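Local structure of alanine dehydrogenase (Archaeoglobus fulgidus, 1OMO) at residues A[115-118]-A[119-123]; A[266-269]-A[270-274]; A[155-159]-A[160-164]. The protein catalyses the reversible NAD(+)-dependent oxidative deamination of L-alanine to pyruvate and ammonium, working as a homodimer. All blocks are in the same frame, centred on the assembly; numbering follows the deposited sequence.

Interaction 1: A[115-118]-A[119-123]; sequences IAAK and YLARK
The ring of Tyr119 meets Ile115 along one edge, where the carbonyl oxygen Ile115 O lies close to the ring plane, 3.2 Å from Tyr119 CD2. Further along the ring, Ile115 CG2 packs 3.9 Å from Tyr119 CE2, the two side chains running alongside each other in the same direction. Lys118 comes in obliquely: its CG stands anti to the backbone N (chi1 170°) and the chain bends at chi3, which carries its methylene CE to 3.5 Å from Tyr119 CE2. Beyond the ring, Tyr119 OH is hydrogen-bonded to Glu25, to which Lys118 NZ makes a long, weak ion pair. The backbone is the closing turn of helix 102-120. Tyr119 N donates to Ile115 O, Leu120 N to Ala116 O, and Ala121 N to Ala117 O at 2.8 Å, before Ala121 leaves helical geometry. On the buried side small methyls line up, Ala117 CB lying 4.3 Å from Ala121 CB, and both touch His212 of strand 212-215. Tyr119 thus offers an apolar ring to Ile115 and to CE of Lys118, while its hydroxyl, bonded to Glu25, links the helix end to helix 17-32.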
ATOM      1  N   ILE A 115      20.246  12.647  12.613  1.00 18.47           N
ATOM      2  CA  ILE A 115      20.394  13.666  11.572  1.00 18.88           C
ATOM      3  C   ILE A 115      19.670  14.946  12.016  1.00 21.35           C
ATOM      4  O   ILE A 115      20.207  16.058  11.876  1.00 21.17           O
ATOM      5  CB  ILE A 115      19.835  13.153  10.208  1.00 19.50           C
ATOM      6  CG1 ILE A 115      20.770  12.081   9.646  1.00 18.72           C
ATOM      7  CG2 ILE A 115      19.740  14.268   9.186  1.00 20.42           C
ATOM      8  CD1 ILE A 115      22.151  12.575   9.361  1.00 18.12           C
ATOM      9  N   ALA A 116      18.473  14.817  12.591  1.00 19.78           N
ATOM     10  CA  ALA A 116      17.789  16.035  13.025  1.00 20.83           C
ATOM     11  C   ALA A 116      18.591  16.786  14.128  1.00 19.56           C
ATOM     12  O   ALA A 116      18.717  18.017  14.086  1.00 20.87           O
ATOM     13  CB  ALA A 116      16.366  15.720  13.508  1.00 18.63           C
ATOM     14  N   ALA A 117      19.142  16.068  15.096  1.00 17.40           N
ATOM     15  CA  ALA A 117      19.900  16.739  16.142  1.00 17.84           C
ATOM     16  C   ALA A 117      21.155  17.381  15.517  1.00 18.12           C
ATOM     17  O   ALA A 117      21.509  18.499  15.865  1.00 14.86           O
ATOM     18  CB  ALA A 117      20.257  15.750  17.258  1.00 14.98           C
ATOM     19  N   LYS A 118      21.785  16.699  14.558  1.00 19.82           N
ATOM     20  CA  LYS A 118      22.961  17.258  13.902  1.00 22.02           C
ATOM     21  C   LYS A 118      22.683  18.647  13.320  1.00 22.71           C
ATOM     22  O   LYS A 118      23.526  19.542  13.394  1.00 21.37           O
ATOM     23  CB  LYS A 118      23.448  16.363  12.763  1.00 22.80           C
ATOM     24  CG  LYS A 118      24.525  17.085  11.914  1.00 25.92           C
ATOM     25  CD  LYS A 118      25.318  16.181  10.951  1.00 27.39           C
ATOM     26  CE  LYS A 118      24.634  16.077   9.595  1.00 28.17           C
ATOM     27  NZ  LYS A 118      25.437  15.275   8.611  1.00 30.87           N
ATOM     28  N   TYR A 119      21.489  18.827  12.750  1.00 22.82           N
ATOM     29  CA  TYR A 119      21.118  20.092  12.127  1.00 22.64           C
ATOM     30  C   TYR A 119      20.448  21.084  13.047  1.00 23.82           C
ATOM     31  O   TYR A 119      20.497  22.283  12.809  1.00 24.92           O
ATOM     32  CB  TYR A 119      20.162  19.836  10.954  1.00 22.89           C
ATOM     33  CG  TYR A 119      20.853  19.353   9.699  1.00 24.15           C
ATOM     34  CD1 TYR A 119      21.369  20.262   8.782  1.00 25.30           C
ATOM     35  CD2 TYR A 119      21.025  17.999   9.451  1.00 22.86           C
ATOM     36  CE1 TYR A 119      22.042  19.836   7.637  1.00 25.87           C
ATOM     37  CE2 TYR A 119      21.703  17.556   8.319  1.00 24.11           C
ATOM     38  CZ  TYR A 119      22.211  18.486   7.410  1.00 27.32           C
ATOM     39  OH  TYR A 119      22.898  18.083   6.282  1.00 27.30           O
ATOM     40  N   LEU A 120      19.823  20.595  14.103  1.00 23.31           N
ATOM     41  CA  LEU A 120      19.069  21.474  14.962  1.00 22.57           C
ATOM     42  C   LEU A 120      19.584  21.765  16.369  1.00 21.58           C
ATOM     43  O   LEU A 120      19.286  22.815  16.913  1.00 21.71           O
ATOM     44  CB  LEU A 120      17.645  20.928  15.045  1.00 21.05           C
ATOM     45  CG  LEU A 120      16.537  21.375  14.106  1.00 21.25           C
ATOM     46  CD1 LEU A 120      17.037  22.156  12.942  1.00 17.80           C
ATOM     47  CD2 LEU A 120      15.774  20.123  13.688  1.00 21.76           C
ATOM     48  N   ALA A 121      20.345  20.847  16.951  1.00 21.63           N
ATOM     49  CA  ALA A 121      20.843  21.022  18.316  1.00 20.71           C
ATOM     50  C   ALA A 121      22.104  21.866  18.395  1.00 21.84           C
ATOM     51  O   ALA A 121      22.880  21.911  17.442  1.00 22.13           O
ATOM     52  CB  ALA A 121      21.107  19.665  18.949  1.00 20.31           C
ATOM     53  N   ARG A 122      22.311  22.523  19.536  1.00 22.26           N
ATOM     54  CA  ARG A 122      23.501  23.357  19.731  1.00 23.65           C
ATOM     55  C   ARG A 122      24.737  22.529  19.483  1.00 24.02           C
ATOM     56  O   ARG A 122      24.863  21.412  19.999  1.00 24.05           O
ATOM     57  CB  ARG A 122      23.551  23.890  21.144  1.00 22.98           C
ATOM     58  CG  ARG A 122      22.529  24.927  21.444  1.00 24.62           C
ATOM     59  CD  ARG A 122      22.754  25.446  22.835  1.00 28.51           C
ATOM     60  NE  ARG A 122      22.035  24.682  23.852  1.00 27.45           N
ATOM     61  CZ  ARG A 122      22.623  23.968  24.790  1.00 26.68           C
ATOM     62  NH1 ARG A 122      23.948  23.909  24.829  1.00 27.22           N
ATOM     63  NH2 ARG A 122      21.892  23.355  25.705  1.00 23.91           N
ATOM     64  N   LYS A 123      25.651  23.063  18.692  1.00 25.25           N
ATOM     65  CA  LYS A 123      26.864  22.337  18.380  1.00 27.71           C
ATOM     66  C   LYS A 123      27.640  21.872  19.618  1.00 26.84           C
ATOM     67  O   LYS A 123      28.423  20.921  19.536  1.00 27.42           O
ATOM     68  CB  LYS A 123      27.727  23.184  17.440  1.00 31.09           C
ATOM     69  CG  LYS A 123      27.076  23.325  16.065  1.00 33.61           C
ATOM     70  CD  LYS A 123      27.227  24.726  15.495  1.00 37.04           C
ATOM     71  CE  LYS A 123      28.607  24.955  14.878  1.00 40.36           C
ATOM     72  NZ  LYS A 123      28.642  24.769  13.383  1.00 39.08           N
TER

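Interaction 2: A[266-269]-A[270-274]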
ATOM      1  N   ALA A 266       9.481  24.437   9.702  1.00 24.29           N
ATOM      2  CA  ALA A 266       9.975  23.835   8.477  1.00 22.93           C
ATOM      3  C   ALA A 266       9.893  22.325   8.590  1.00 21.33           C
ATOM      4  O   ALA A 266       9.535  21.820   9.639  1.00 23.03           O
ATOM      5  CB  ALA A 266      11.436  24.260   8.292  1.00 20.44           C
ATOM      6  N   THR A 267      10.212  21.617   7.514  1.00 19.32           N
ATOM      7  CA  THR A 267      10.287  20.156   7.543  1.00 19.01           C
ATOM      8  C   THR A 267      11.804  19.962   7.658  1.00 18.13           C
ATOM      9  O   THR A 267      12.577  20.864   7.354  1.00 20.33           O
ATOM     10  CB  THR A 267       9.829  19.488   6.227  1.00 19.18           C
ATOM     11  OG1 THR A 267      10.697  19.896   5.162  1.00 21.26           O
ATOM     12  CG2 THR A 267       8.393  19.878   5.874  1.00 16.77           C
ATOM     13  N   ILE A 268      12.250  18.802   8.099  1.00 18.90           N
ATOM     14  CA  ILE A 268      13.683  18.580   8.241  1.00 18.30           C
ATOM     15  C   ILE A 268      14.406  18.610   6.880  1.00 19.01           C
ATOM     16  O   ILE A 268      15.573  18.996   6.808  1.00 17.13           O
ATOM     17  CB  ILE A 268      13.941  17.247   8.997  1.00 18.48           C
ATOM     18  CG1 ILE A 268      15.424  17.094   9.314  1.00 17.98           C
ATOM     19  CG2 ILE A 268      13.412  16.077   8.178  1.00 18.68           C
ATOM     20  CD1 ILE A 268      16.014  18.288   9.965  1.00 18.88           C
ATOM     21  N   GLY A 269      13.698  18.211   5.809  1.00 21.12           N
ATOM     22  CA  GLY A 269      14.262  18.202   4.465  1.00 18.97           C
ATOM     23  C   GLY A 269      14.524  19.629   4.012  1.00 21.34           C
ATOM     24  O   GLY A 269      15.537  19.934   3.382  1.00 21.01           O
ATOM     25  N   GLU A 270      13.611  20.528   4.333  1.00 21.56           N
ATOM     26  CA  GLU A 270      13.815  21.893   3.936  1.00 23.14           C
ATOM     27  C   GLU A 270      15.058  22.442   4.605  1.00 22.61           C
ATOM     28  O   GLU A 270      15.817  23.181   3.979  1.00 22.21           O
ATOM     29  CB  GLU A 270      12.630  22.756   4.316  1.00 26.63           C
ATOM     30  CG  GLU A 270      11.423  22.570   3.432  1.00 28.56           C
ATOM     31  CD  GLU A 270      10.229  23.289   4.010  1.00 30.28           C
ATOM     32  OE1 GLU A 270       9.958  23.086   5.195  1.00 32.18           O
ATOM     33  OE2 GLU A 270       9.567  24.059   3.301  1.00 33.45           O
ATOM     34  N   VAL A 271      15.281  22.075   5.865  1.00 22.34           N
ATOM     35  CA  VAL A 271      16.463  22.568   6.561  1.00 21.33           C
ATOM     36  C   VAL A 271      17.720  21.969   5.955  1.00 22.28           C
ATOM     37  O   VAL A 271      18.701  22.666   5.699  1.00 22.43           O
ATOM     38  CB  VAL A 271      16.433  22.246   8.082  1.00 21.82           C
ATOM     39  CG1 VAL A 271      17.751  22.626   8.720  1.00 19.97           C
ATOM     40  CG2 VAL A 271      15.302  23.029   8.769  1.00 22.87           C
ATOM     41  N   ILE A 272      17.692  20.675   5.713  1.00 21.43           N
ATOM     42  CA  ILE A 272      18.851  20.039   5.162  1.00 22.42           C
ATOM     43  C   ILE A 272      19.155  20.620   3.774  1.00 24.21           C
ATOM     44  O   ILE A 272      20.310  20.853   3.433  1.00 24.00           O
ATOM     45  CB  ILE A 272      18.635  18.516   5.092  1.00 21.30           C
ATOM     46  CG1 ILE A 272      18.516  17.962   6.507  1.00 20.93           C
ATOM     47  CG2 ILE A 272      19.800  17.843   4.385  1.00 21.71           C
ATOM     48  CD1 ILE A 272      18.208  16.500   6.560  1.00 22.97           C
ATOM     49  N   ALA A 273      18.106  20.876   2.998  1.00 23.72           N
ATOM     50  CA  ALA A 273      18.267  21.406   1.660  1.00 23.29           C
ATOM     51  C   ALA A 273      18.573  22.910   1.609  1.00 23.22           C
ATOM     52  O   ALA A 273      18.863  23.442   0.562  1.00 20.47           O
ATOM     53  CB  ALA A 273      17.028  21.089   0.845  1.00 22.05           C
ATOM     54  N   GLY A 274      18.520  23.603   2.736  1.00 22.53           N
ATOM     55  CA  GLY A 274      18.813  25.023   2.684  1.00 22.91           C
ATOM     56  C   GLY A 274      17.635  25.894   2.294  1.00 23.36           C
ATOM     57  O   GLY A 274      17.813  27.071   1.980  1.00 25.75           O
TER
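Glu270 folds back over Thr267, its CG lying 3.3 Å from Thr267 OG1 and the two side chains crossing at about a right angle. With CG beside its own backbone N (chi1 -75°) and the chain extended beyond, the carboxylate reaches back past the start of the helix, and Glu270 OE1 accepts from Thr267 N at 2.8 Å, nearly in line with the C-O bond of the carboxylate. In return Thr267 OG1 accepts from Glu270 N at 3.1 Å, with an N-H...O angle of 157°. The threonine manages this because its hydroxyl sits between the backbone N and the carbonyl carbon (chi1 62°), turned toward the first turn of the helix. Two backbone N-H groups at the junction of strand and helix are thereby satisfied by side chains, and the reciprocal bonds probably restrict the rotation of both side chains. The carboxylate also lies over Ala266, with OE1 3.6 Å from Ala266 CB.

On the apolar side, Ala266 CB packs against Val271 CG2, and Ile268 CG1 meets Ile272 CD1 at 4.0 Å. Both isoleucines also touch Phe28 of helix 17-32. Regular bonds run through the short helix, among them Ile272 N to Ile268 O at 2.9 Å and Ala273 N to Gly269 O at 2.8 Å. Gly274 ends it with a positive phi, its N bonded back to Val271 O.

Ala266 and Ile268 are backbone-bonded to Val238, which ties this start to the neighbouring strand 234-238. The reciprocal pair Thr267-Glu270 is a capping box, with Thr267 as N-cap, and the far end is a Schellman motif; together they delimit helix 268-273 where it follows the outermost strand, 264-267, of the parallel sheet in the Rossmann-type NAD domain.

Interaction 3: A[155-159]-A[160-164]; sequences AYDVR and EKAAK. With NAD (nicotinamide-adenine-dinucleotide), chain D.
Ala163 packs its methyl under the end of strand 152-156, with Ala163 CB 4.0 Å from Asp157 CB and 3.9 Å from Ala155 O; Ala162 CB lies beside Asp157 OD1. The close fit of Ala163 and Asp157, both buried, holds the first turn of helix 160-172 against the strand. On the outer side Glu160 and Lys164 run along the exposed flank, joined by a salt bridge of 2.8 Å between Glu160 OE2 and Lys164 NZ. In the first turn of the helix Arg159 O receives Ala162 N and Ala163 N, both weakly.

On the packed side Asp157 also turns its carboxylate to the adenosine ribose of NAD. Its CG stands anti to the backbone N (chi1 -164°), and its two oxygens divide the diol: OD1 accepts from NAD O3B at 2.7 Å and OD2 from NAD O2B at 2.6 Å. OD2 also accepts from Arg159 N at 2.9 Å, from the anti side, 23° out of the carboxylate plane, an Asx turn, while OD1 receives Cys133 N. Arg159 and Val158 are exposed: Arg159 NH2 donates to NAD O2B at 2.9 Å, and Val158 packs its methyls on the adenine. A carboxylate gripping both ribose hydroxyls would probably repel a 2'-phosphate, consistent with the enzyme using NAD(+) but not NADP(+).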
ATOM      1  N   ALA A 155      18.678   8.965  32.199  1.00 16.76           N
ATOM      2  CA  ALA A 155      17.599   8.101  31.723  1.00 17.75           C
ATOM      3  C   ALA A 155      16.376   7.856  32.606  1.00 16.00           C
ATOM      4  O   ALA A 155      16.495   7.454  33.756  1.00 19.18           O
ATOM      5  CB  ALA A 155      18.199   6.755  31.321  1.00 17.00           C
ATOM      6  N   TYR A 156      15.201   8.055  32.045  1.00 16.22           N
ATOM      7  CA  TYR A 156      13.969   7.831  32.781  1.00 18.30           C
ATOM      8  C   TYR A 156      12.965   6.950  32.064  1.00 20.32           C
ATOM      9  O   TYR A 156      12.642   7.185  30.896  1.00 21.88           O
ATOM     10  CB  TYR A 156      13.246   9.141  33.078  1.00 18.36           C
ATOM     11  CG  TYR A 156      11.824   8.909  33.599  1.00 20.34           C
ATOM     12  CD1 TYR A 156      10.711   9.002  32.745  1.00 19.11           C
ATOM     13  CD2 TYR A 156      11.598   8.554  34.946  1.00 17.80           C
ATOM     14  CE1 TYR A 156       9.408   8.751  33.217  1.00 19.98           C
ATOM     15  CE2 TYR A 156      10.303   8.292  35.422  1.00 20.99           C
ATOM     16  CZ  TYR A 156       9.215   8.392  34.554  1.00 22.73           C
ATOM     17  OH  TYR A 156       7.948   8.105  35.024  1.00 26.01           O
ATOM     18  N   ASP A 157      12.432   5.961  32.762  1.00 20.52           N
ATOM     19  CA  ASP A 157      11.398   5.112  32.168  1.00 21.84           C
ATOM     20  C   ASP A 157      10.463   4.800  33.324  1.00 21.85           C
ATOM     21  O   ASP A 157      10.927   4.775  34.459  1.00 22.10           O
ATOM     22  CB  ASP A 157      12.025   3.821  31.605  1.00 21.83           C
ATOM     23  CG  ASP A 157      11.091   3.060  30.621  1.00 23.59           C
ATOM     24  OD1 ASP A 157      11.500   2.819  29.451  1.00 23.94           O
ATOM     25  OD2 ASP A 157       9.959   2.699  31.010  1.00 19.10           O
ATOM     26  N   VAL A 158       9.161   4.615  33.074  1.00 22.56           N
ATOM     27  CA  VAL A 158       8.248   4.263  34.170  1.00 23.17           C
ATOM     28  C   VAL A 158       8.633   2.878  34.652  1.00 23.42           C
ATOM     29  O   VAL A 158       8.271   2.464  35.752  1.00 24.55           O
ATOM     30  CB  VAL A 158       6.745   4.181  33.769  1.00 24.00           C
ATOM     31  CG1 VAL A 158       6.156   5.566  33.641  1.00 25.96           C
ATOM     32  CG2 VAL A 158       6.570   3.351  32.474  1.00 23.43           C
ATOM     33  N   ARG A 159       9.330   2.139  33.806  1.00 22.43           N
ATOM     34  CA  ARG A 159       9.793   0.816  34.188  1.00 23.03           C
ATOM     35  C   ARG A 159      11.268   0.999  34.535  1.00 23.60           C
ATOM     36  O   ARG A 159      12.119   1.117  33.644  1.00 22.29           O
ATOM     37  CB  ARG A 159       9.649  -0.179  33.041  1.00 24.11           C
ATOM     38  CG  ARG A 159       8.233  -0.682  32.781  1.00 25.46           C
ATOM     39  CD  ARG A 159       8.302  -1.766  31.722  1.00 28.50           C
ATOM     40  NE  ARG A 159       7.026  -2.408  31.461  1.00 31.39           N
ATOM     41  CZ  ARG A 159       5.996  -1.831  30.841  1.00 34.68           C
ATOM     42  NH1 ARG A 159       4.872  -2.521  30.651  1.00 36.29           N
ATOM     43  NH2 ARG A 159       6.075  -0.573  30.406  1.00 34.05           N
ATOM     44  N   GLU A 160      11.560   1.028  35.832  1.00 22.97           N
ATOM     45  CA  GLU A 160      12.925   1.239  36.291  1.00 23.24           C
ATOM     46  C   GLU A 160      13.864   0.198  35.747  1.00 22.42           C
ATOM     47  O   GLU A 160      15.012   0.498  35.454  1.00 23.67           O
ATOM     48  CB  GLU A 160      13.000   1.281  37.831  1.00 25.84           C
ATOM     49  CG  GLU A 160      14.223   2.089  38.373  1.00 30.47           C
ATOM     50  CD  GLU A 160      14.325   2.085  39.895  1.00 33.42           C
ATOM     51  OE1 GLU A 160      13.440   2.683  40.564  1.00 36.76           O
ATOM     52  OE2 GLU A 160      15.286   1.473  40.424  1.00 32.74           O
ATOM     53  N   LYS A 161      13.393  -1.032  35.588  1.00 22.34           N
ATOM     54  CA  LYS A 161      14.259  -2.066  35.051  1.00 21.26           C
ATOM     55  C   LYS A 161      14.816  -1.655  33.665  1.00 21.83           C
ATOM     56  O   LYS A 161      15.981  -1.863  33.376  1.00 23.04           O
ATOM     57  CB  LYS A 161      13.481  -3.352  34.905  1.00 22.68           C
ATOM     58  CG  LYS A 161      14.341  -4.567  34.655  1.00 25.50           C
ATOM     59  CD  LYS A 161      13.484  -5.718  34.147  1.00 26.39           C
ATOM     60  CE  LYS A 161      14.208  -7.041  34.294  1.00 28.33           C
ATOM     61  NZ  LYS A 161      14.392  -7.334  35.743  1.00 31.53           N
ATOM     62  N   ALA A 162      13.978  -1.065  32.820  1.00 18.71           N
ATOM     63  CA  ALA A 162      14.396  -0.658  31.492  1.00 20.14           C
ATOM     64  C   ALA A 162      15.403   0.512  31.561  1.00 20.47           C
ATOM     65  O   ALA A 162      16.377   0.532  30.805  1.00 20.00           O
ATOM     66  CB  ALA A 162      13.160  -0.277  30.628  1.00 15.83           C
ATOM     67  N   ALA A 163      15.188   1.469  32.458  1.00 19.80           N
ATOM     68  CA  ALA A 163      16.128   2.598  32.565  1.00 21.87           C
ATOM     69  C   ALA A 163      17.514   2.117  33.021  1.00 21.62           C
ATOM     70  O   ALA A 163      18.529   2.539  32.495  1.00 23.00           O
ATOM     71  CB  ALA A 163      15.564   3.678  33.528  1.00 18.26           C
ATOM     72  N   LYS A 164      17.550   1.211  33.986  1.00 23.80           N
ATOM     73  CA  LYS A 164      18.823   0.685  34.477  1.00 24.94           C
ATOM     74  C   LYS A 164      19.563  -0.083  33.396  1.00 24.96           C
ATOM     75  O   LYS A 164      20.790   0.007  33.276  1.00 24.69           O
ATOM     76  CB  LYS A 164      18.601  -0.211  35.706  1.00 25.55           C
ATOM     77  CG  LYS A 164      18.382   0.576  36.994  1.00 29.43           C
ATOM     78  CD  LYS A 164      18.118  -0.320  38.197  1.00 30.93           C
ATOM     79  CE  LYS A 164      17.903   0.543  39.455  1.00 33.85           C
ATOM     80  NZ  LYS A 164      17.500  -0.204  40.709  1.00 34.68           N
TER
HETATM   81  PA  NAD D 400       8.916   0.033  23.622  1.00 42.62           P
HETATM   82  O1A NAD D 400       7.628  -0.429  24.197  1.00 41.84           O
HETATM   83  O2A NAD D 400      10.099  -0.943  23.574  1.00 43.02           O
HETATM   84  O5B NAD D 400       9.563   1.439  24.201  1.00 39.47           O
HETATM   85  C5B NAD D 400       8.744   2.447  24.931  1.00 35.24           C
HETATM   86  C4B NAD D 400       9.359   2.577  26.349  1.00 32.55           C
HETATM   87  O4B NAD D 400       8.514   3.638  26.978  1.00 28.95           O
HETATM   88  C3B NAD D 400       9.175   1.341  27.351  1.00 31.27           C
HETATM   89  O3B NAD D 400      10.481   0.907  27.902  1.00 28.82           O
HETATM   90  C2B NAD D 400       8.186   1.826  28.439  1.00 28.97           C
HETATM   91  O2B NAD D 400       8.229   1.262  29.699  1.00 27.63           O
HETATM   92  C1B NAD D 400       8.418   3.366  28.357  1.00 29.36           C
HETATM   93  N9A NAD D 400       7.282   4.145  28.753  1.00 28.41           N
HETATM   94  C8A NAD D 400       5.928   3.984  28.539  1.00 30.16           C
HETATM   95  N7A NAD D 400       5.196   4.946  29.059  1.00 31.29           N
HETATM   96  C5A NAD D 400       6.018   5.802  29.652  1.00 26.49           C
HETATM   97  C6A NAD D 400       5.779   7.052  30.375  1.00 26.41           C
HETATM   98  N6A NAD D 400       4.573   7.519  30.571  1.00 24.99           N
HETATM   99  N1A NAD D 400       6.922   7.678  30.842  1.00 24.17           N
HETATM  100  C2A NAD D 400       8.178   7.206  30.662  1.00 27.02           C
HETATM  101  N3A NAD D 400       8.455   6.001  29.976  1.00 25.01           N
HETATM  102  C4A NAD D 400       7.342   5.346  29.475  1.00 27.03           C
HETATM  103  O3  NAD D 400       8.874   0.732  22.112  1.00 35.43           O
HETATM  104  PN  NAD D 400      10.032   1.343  21.029  1.00 38.15           P
HETATM  105  O1N NAD D 400      11.347   1.403  21.759  1.00 40.39           O
HETATM  106  O2N NAD D 400       9.874   0.634  19.699  1.00 37.75           O
HETATM  107  O5D NAD D 400       9.409   2.906  20.923  1.00 39.15           O
HETATM  108  C5D NAD D 400       7.845   2.821  20.782  1.00 41.45           C
HETATM  109  C4D NAD D 400       7.229   4.148  20.480  1.00 44.01           C
HETATM  110  O4D NAD D 400       7.919   4.692  19.221  1.00 45.94           O
HETATM  111  C3D NAD D 400       5.714   4.113  20.103  1.00 43.52           C
HETATM  112  O3D NAD D 400       5.059   5.368  20.362  1.00 42.92           O
HETATM  113  C2D NAD D 400       5.812   3.777  18.611  1.00 42.97           C
HETATM  114  O2D NAD D 400       4.597   3.764  17.938  1.00 41.14           O
HETATM  115  C1D NAD D 400       6.908   4.848  18.145  1.00 44.29           C
HETATM  116  N1N NAD D 400       7.748   4.599  16.922  1.00 44.63           N
HETATM  117  C2N NAD D 400       7.762   5.749  16.018  1.00 44.12           C
HETATM  118  C3N NAD D 400       8.709   5.627  14.937  1.00 44.92           C
HETATM  119  C7N NAD D 400       8.706   6.918  13.919  1.00 45.93           C
HETATM  120  O7N NAD D 400       9.115   6.744  12.736  1.00 46.39           O
HETATM  121  N7N NAD D 400       8.279   8.126  14.410  1.00 46.40           N
HETATM  122  C4N NAD D 400       9.593   4.547  14.703  1.00 43.63           C
HETATM  123  C5N NAD D 400       9.473   3.480  15.684  1.00 43.73           C
HETATM  124  C6N NAD D 400       8.577   3.512  16.764  1.00 44.10           C

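Along the chain the order is interaction 1, then interaction 3, then interaction 2. Interactions 1 and 2 are neighbours, with centres about 12 Å apart: Ile272 of helix 268-273 packs on Ile115 and Tyr119 of helix 102-120, and Ile268 CD1 approaches Leu120 and Ala116. Interaction 3 is remote, its centre about 26 Å from that of interaction 1 and about 34 Å from that of interaction 2. Interactions 2 and 3 nevertheless belong to the same eight-stranded parallel sheet, on opposite sides of the chain's centre, at strands 264-267 and 152-156. Where the first two contacts meet, helices 102-120 and 268-273 pack together, while the third holds the adenosine end of the cofactor.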